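Local structure of protein (hdlp (histone deacetylase-like protein)) (Aquifex aeolicus, 1C3P) at residues A[101-106]-A[128-133]; A[145-150]-A[290-295]. The protein probably works as a zinc-dependent deacetylase of the histone deacetylase family, with an assigned role in acetoin breakdown. One frame throughout, in Å; residues are numbered along the deposited sequence.

Contact 1: A[101-106]-A[128-133]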
loop_
_atom_site.group_PDB
_atom_site.type_symbol
_atom_site.label_atom_id
_atom_site.label_comp_id
_atom_site.label_asym_id
_atom_site.label_seq_id
_atom_site.Cartn_x
_atom_site.Cartn_y
_atom_site.Cartn_z
ATOM N N THR A 101 -14.212 -6.379 10.030
ATOM C CA THR A 101 -13.444 -6.155 11.255
ATOM C C THR A 101 -11.979 -5.838 10.960
ATOM O O THR A 101 -11.468 -4.822 11.405
ATOM C CB THR A 101 -13.553 -7.371 12.181
ATOM O OG1 THR A 101 -14.932 -7.559 12.532
ATOM C CG2 THR A 101 -12.764 -7.160 13.453
ATOM N N GLY A 102 -11.318 -6.706 10.199
ATOM C CA GLY A 102 -9.922 -6.475 9.847
ATOM C C GLY A 102 -9.795 -5.206 9.018
ATOM O O GLY A 102 -8.904 -4.397 9.243
ATOM N N SER A 103 -10.686 -5.032 8.047
ATOM C CA SER A 103 -10.644 -3.825 7.213
ATOM C C SER A 103 -10.874 -2.572 8.045
ATOM O O SER A 103 -10.183 -1.561 7.858
ATOM C CB SER A 103 -11.681 -3.907 6.088
ATOM O OG SER A 103 -11.328 -4.938 5.174
ATOM N N SER A 104 -11.829 -2.623 8.968
ATOM C CA SER A 104 -12.070 -1.450 9.818
ATOM C C SER A 104 -10.868 -1.125 10.707
ATOM O O SER A 104 -10.592 0.032 11.026
ATOM C CB SER A 104 -13.296 -1.679 10.708
ATOM O OG SER A 104 -14.464 -1.626 9.921
ATOM N N LEU A 105 -10.155 -2.156 11.113
ATOM C CA LEU A 105 -9.007 -1.956 11.970
ATOM C C LEU A 105 -7.864 -1.297 11.179
ATOM O O LEU A 105 -7.173 -0.409 11.672
ATOM C CB LEU A 105 -8.584 -3.311 12.541
ATOM C CG LEU A 105 -7.718 -3.325 13.790
ATOM C CD1 LEU A 105 -8.471 -2.617 14.944
ATOM C CD2 LEU A 105 -7.397 -4.795 14.153
ATOM N N ALA A 106 -7.683 -1.726 9.941
ATOM C CA ALA A 106 -6.635 -1.165 9.086
ATOM C C ALA A 106 -6.954 0.291 8.763
ATOM O O ALA A 106 -6.059 1.133 8.679
ATOM C CB ALA A 106 -6.524 -1.994 7.778
ATOM N N GLY A 128 -2.503 -0.135 6.276
ATOM C CA GLY A 128 -3.203 0.753 5.357
ATOM C C GLY A 128 -2.842 0.596 3.890
ATOM O O GLY A 128 -2.079 -0.282 3.506
ATOM N N GLY A 129 -3.397 1.468 3.061
ATOM C CA GLY A 129 -3.128 1.405 1.640
ATOM C C GLY A 129 -3.991 0.418 0.864
ATOM O O GLY A 129 -3.556 -0.086 -0.167
ATOM N N MET A 130 -5.194 0.129 1.361
ATOM C CA MET A 130 -6.138 -0.787 0.683
ATOM C C MET A 130 -6.780 0.056 -0.418
ATOM O O MET A 130 -7.961 0.407 -0.369
ATOM C CB MET A 130 -7.180 -1.269 1.690
ATOM C CG MET A 130 -6.486 -1.923 2.890
ATOM S SD MET A 130 -7.562 -2.711 4.082
ATOM C CE MET A 130 -8.133 -4.039 3.091
ATOM N N HIS A 131 -5.977 0.301 -1.448
ATOM C CA HIS A 131 -6.312 1.216 -2.527
ATOM C C HIS A 131 -7.229 0.810 -3.662
ATOM O O HIS A 131 -7.428 1.596 -4.566
ATOM C CB HIS A 131 -5.002 1.755 -3.131
ATOM C CG HIS A 131 -4.163 0.723 -3.821
ATOM N ND1 HIS A 131 -4.538 -0.598 -3.953
ATOM C CD2 HIS A 131 -2.967 0.837 -4.452
ATOM C CE1 HIS A 131 -3.609 -1.251 -4.634
ATOM N NE2 HIS A 131 -2.647 -0.403 -4.948
ATOM N N HIS A 132 -7.771 -0.398 -3.629
ATOM C CA HIS A 132 -8.648 -0.838 -4.709
ATOM C C HIS A 132 -10.155 -0.662 -4.476
ATOM O O HIS A 132 -10.906 -0.583 -5.442
ATOM C CB HIS A 132 -8.350 -2.313 -5.043
ATOM C CG HIS A 132 -7.068 -2.517 -5.790
ATOM N ND1 HIS A 132 -6.163 -3.507 -5.471
ATOM C CD2 HIS A 132 -6.563 -1.883 -6.874
ATOM C CE1 HIS A 132 -5.156 -3.471 -6.328
ATOM N NE2 HIS A 132 -5.375 -2.495 -7.189
ATOM N N ALA A 133 -10.608 -0.589 -3.225
ATOM C CA ALA A 133 -12.055 -0.486 -2.988
ATOM C C ALA A 133 -12.705 0.797 -3.502
ATOM O O ALA A 133 -12.093 1.848 -3.476
ATOM C CB ALA A 133 -12.366 -0.660 -1.503
#

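Contact 2: A[145-150]-A[290-295]. Unlike the reference sequence in segment 145-150: Asn146 (reference Asp).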
loop_
_atom_site.group_PDB
_atom_site.type_symbol
_atom_site.label_atom_id
_atom_site.label_comp_id
_atom_site.label_asym_id
_atom_site.label_seq_id
_atom_site.Cartn_x
_atom_site.Cartn_y
_atom_site.Cartn_z
ATOM N N ASN A 145 -11.613 1.463 1.434
ATOM C CA ASN A 145 -10.488 2.216 0.877
ATOM C C ASN A 145 -9.953 3.188 1.949
ATOM O O ASN A 145 -10.427 4.321 2.047
ATOM C CB ASN A 145 -10.972 2.991 -0.357
ATOM C CG ASN A 145 -9.827 3.498 -1.210
ATOM O OD1 ASN A 145 -8.922 4.162 -0.717
ATOM N ND2 ASN A 145 -9.855 3.167 -2.494
ATOM N N ASN A 146 -8.973 2.772 2.754
ATOM C CA ASN A 146 -8.506 3.677 3.814
ATOM C C ASN A 146 -7.827 4.918 3.236
ATOM O O ASN A 146 -7.924 6.000 3.807
ATOM C CB ASN A 146 -7.643 2.926 4.841
ATOM C CG ASN A 146 -6.372 2.383 4.254
ATOM O OD1 ASN A 146 -5.316 2.977 4.424
ATOM N ND2 ASN A 146 -6.468 1.259 3.535
ATOM N N PRO A 147 -7.110 4.786 2.105
ATOM C CA PRO A 147 -6.530 6.040 1.605
ATOM C C PRO A 147 -7.630 7.107 1.329
ATOM O O PRO A 147 -7.447 8.298 1.635
ATOM C CB PRO A 147 -5.829 5.604 0.324
ATOM C CG PRO A 147 -5.351 4.190 0.697
ATOM C CD PRO A 147 -6.670 3.647 1.273
ATOM N N ALA A 148 -8.768 6.689 0.764
ATOM C CA ALA A 148 -9.848 7.649 0.457
ATOM C C ALA A 148 -10.512 8.161 1.731
ATOM O O ALA A 148 -10.869 9.334 1.819
ATOM C CB ALA A 148 -10.896 7.017 -0.472
ATOM N N VAL A 149 -10.676 7.289 2.716
ATOM C CA VAL A 149 -11.241 7.696 3.996
ATOM C C VAL A 149 -10.287 8.726 4.581
ATOM O O VAL A 149 -10.712 9.792 5.047
ATOM C CB VAL A 149 -11.364 6.502 4.964
ATOM C CG1 VAL A 149 -11.677 6.974 6.398
ATOM C CG2 VAL A 149 -12.459 5.574 4.479
ATOM N N GLY A 150 -8.993 8.419 4.534
ATOM C CA GLY A 150 -8.001 9.329 5.086
ATOM C C GLY A 150 -7.935 10.688 4.412
ATOM O O GLY A 150 -7.795 11.724 5.078
ATOM N N VAL A 290 2.390 11.223 5.367
ATOM C CA VAL A 290 1.746 10.131 6.086
ATOM C C VAL A 290 2.076 8.854 5.310
ATOM O O VAL A 290 1.833 8.784 4.098
ATOM C CB VAL A 290 0.207 10.373 6.152
ATOM C CG1 VAL A 290 -0.517 9.203 6.844
ATOM C CG2 VAL A 290 -0.063 11.675 6.920
ATOM N N TYR A 291 2.632 7.858 6.001
ATOM C CA TYR A 291 3.038 6.608 5.360
ATOM C C TYR A 291 2.125 5.405 5.631
ATOM O O TYR A 291 1.807 5.077 6.781
ATOM C CB TYR A 291 4.472 6.286 5.774
ATOM C CG TYR A 291 5.374 7.496 5.652
ATOM C CD1 TYR A 291 6.012 8.044 6.772
ATOM C CD2 TYR A 291 5.536 8.134 4.428
ATOM C CE1 TYR A 291 6.788 9.209 6.665
ATOM C CE2 TYR A 291 6.301 9.290 4.311
ATOM C CZ TYR A 291 6.921 9.824 5.425
ATOM O OH TYR A 291 7.672 10.971 5.281
ATOM N N LEU A 292 1.733 4.740 4.550
ATOM C CA LEU A 292 0.833 3.589 4.630
ATOM C C LEU A 292 1.455 2.368 3.989
ATOM O O LEU A 292 2.352 2.487 3.158
ATOM C CB LEU A 292 -0.476 3.900 3.882
ATOM C CG LEU A 292 -1.224 5.195 4.210
ATOM C CD1 LEU A 292 -2.483 5.295 3.303
ATOM C CD2 LEU A 292 -1.606 5.212 5.668
ATOM N N GLY A 293 0.961 1.186 4.368
ATOM C CA GLY A 293 1.464 -0.042 3.781
ATOM C C GLY A 293 0.780 -0.231 2.434
ATOM O O GLY A 293 0.374 0.740 1.783
ATOM N N GLY A 294 0.639 -1.475 2.009
ATOM C CA GLY A 294 -0.007 -1.731 0.738
ATOM C C GLY A 294 0.104 -3.197 0.415
ATOM O O GLY A 294 0.448 -3.991 1.286
ATOM N N GLY A 295 -0.183 -3.547 -0.838
ATOM C CA GLY A 295 -0.109 -4.927 -1.275
ATOM C C GLY A 295 1.311 -5.441 -1.125
ATOM O O GLY A 295 2.273 -4.687 -1.258
#

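Contact 1: A[101-106]-A[128-133]
The backbone of helix 98-118 comes nearest the loop after strand 122-125 where Ala106 faces Gly128, their CA atoms 5.4 Å apart, while Ser103, one turn earlier, meets Met130 through side chains. This is a helix-to-loop contact of the arginase-like alpha/beta fold, set beside the parallel sheet. Met130 carries it. The residue is the centre of an inverse gamma turn, its CB bond aims at the helix, and its chain runs straight through chi2 (-173°) before folding back at chi3 (68°). The bend presents two atoms to two helix positions one turn apart: SD lies 3.9 Å from Ala106 CB, and the methyl CE turns toward Ser103. Neither approach is a hydrogen bond. Ser103 OG, beside its own backbone N, already bonds to Ala98 O within the helix, so what it offers Met130 is contact at van der Waals range. Near the other end, Ala106 O sits 4.4 Å from Gly128 CA and is taken up by Asn125 ND2. In the loop, the N-H of Gly129 bonds to Asn146 OD1. The far end of the contact is the thioether methyl, Met130 CE, 3.9 Å from Ser103 OG.

Contact 2: A[145-150]-A[290-295]
Leu292 of strand 290-292 reaches the start of helix 146-156 at Asn146 and Pro147, a helix-on-sheet contact in the alpha/beta core. Along the strand, Val290 packs on Phe117 of helix 98-118, and Tyr291 turns to other partners, setting its ring edge-to-face with Phe279. Leu292 then directs its CB bond at the helix start; its CA is 8.3 Å from that of Pro147. With CG beside the backbone N (chi1 -51°) and the chain extended at chi2, the CD1 methyl goes foremost. It lies 4.0 Å from Pro147 CG on the ring and 3.8 Å from Asn146 OD1, the amide arriving from the opposite direction. Beyond Leu292 the chain enters Gly293, Gly294 and Gly295, and Gly294 O accepts from Arg27 NH2. Across the contact, Asn145 is the N-cap: its OD1 accepts from Ala148 N at 2.9 Å, with the N-H above the carbonyl plane. Asn146 is aspartate in the reference sequence. The chemistry is therefore divided: at the helix start the buried Asn146 OD1 is held by Thr110 OG1 and Gly129 N, and Asn145 OD1 by Ala148 N, whereas the strand contributes a methyl that packs without any hydrogen bond.

Contact 1 closes before contact 2 opens along the chain, yet their centres are only 8 Å apart, and both lie within the histone deacetylase domain. The loop 128-133 and the helix start at 145-150 meet directly: Ala133 O lies 2.8 Å from Asn145 ND2, a probable hydrogen bond. Strands 122-125 and 290-292 are neighbours in the parallel sheet, so the loop leaving one and the strand end of the other reach the same helix start. Asp168, which binds zinc in another structure of this protein although the metal is absent here, has its side chain about 10 Å from that of Met130 and 9 Å from that of Pro147; none of the zinc ligands Asp168, His170 and Asp258 belongs to the four segments.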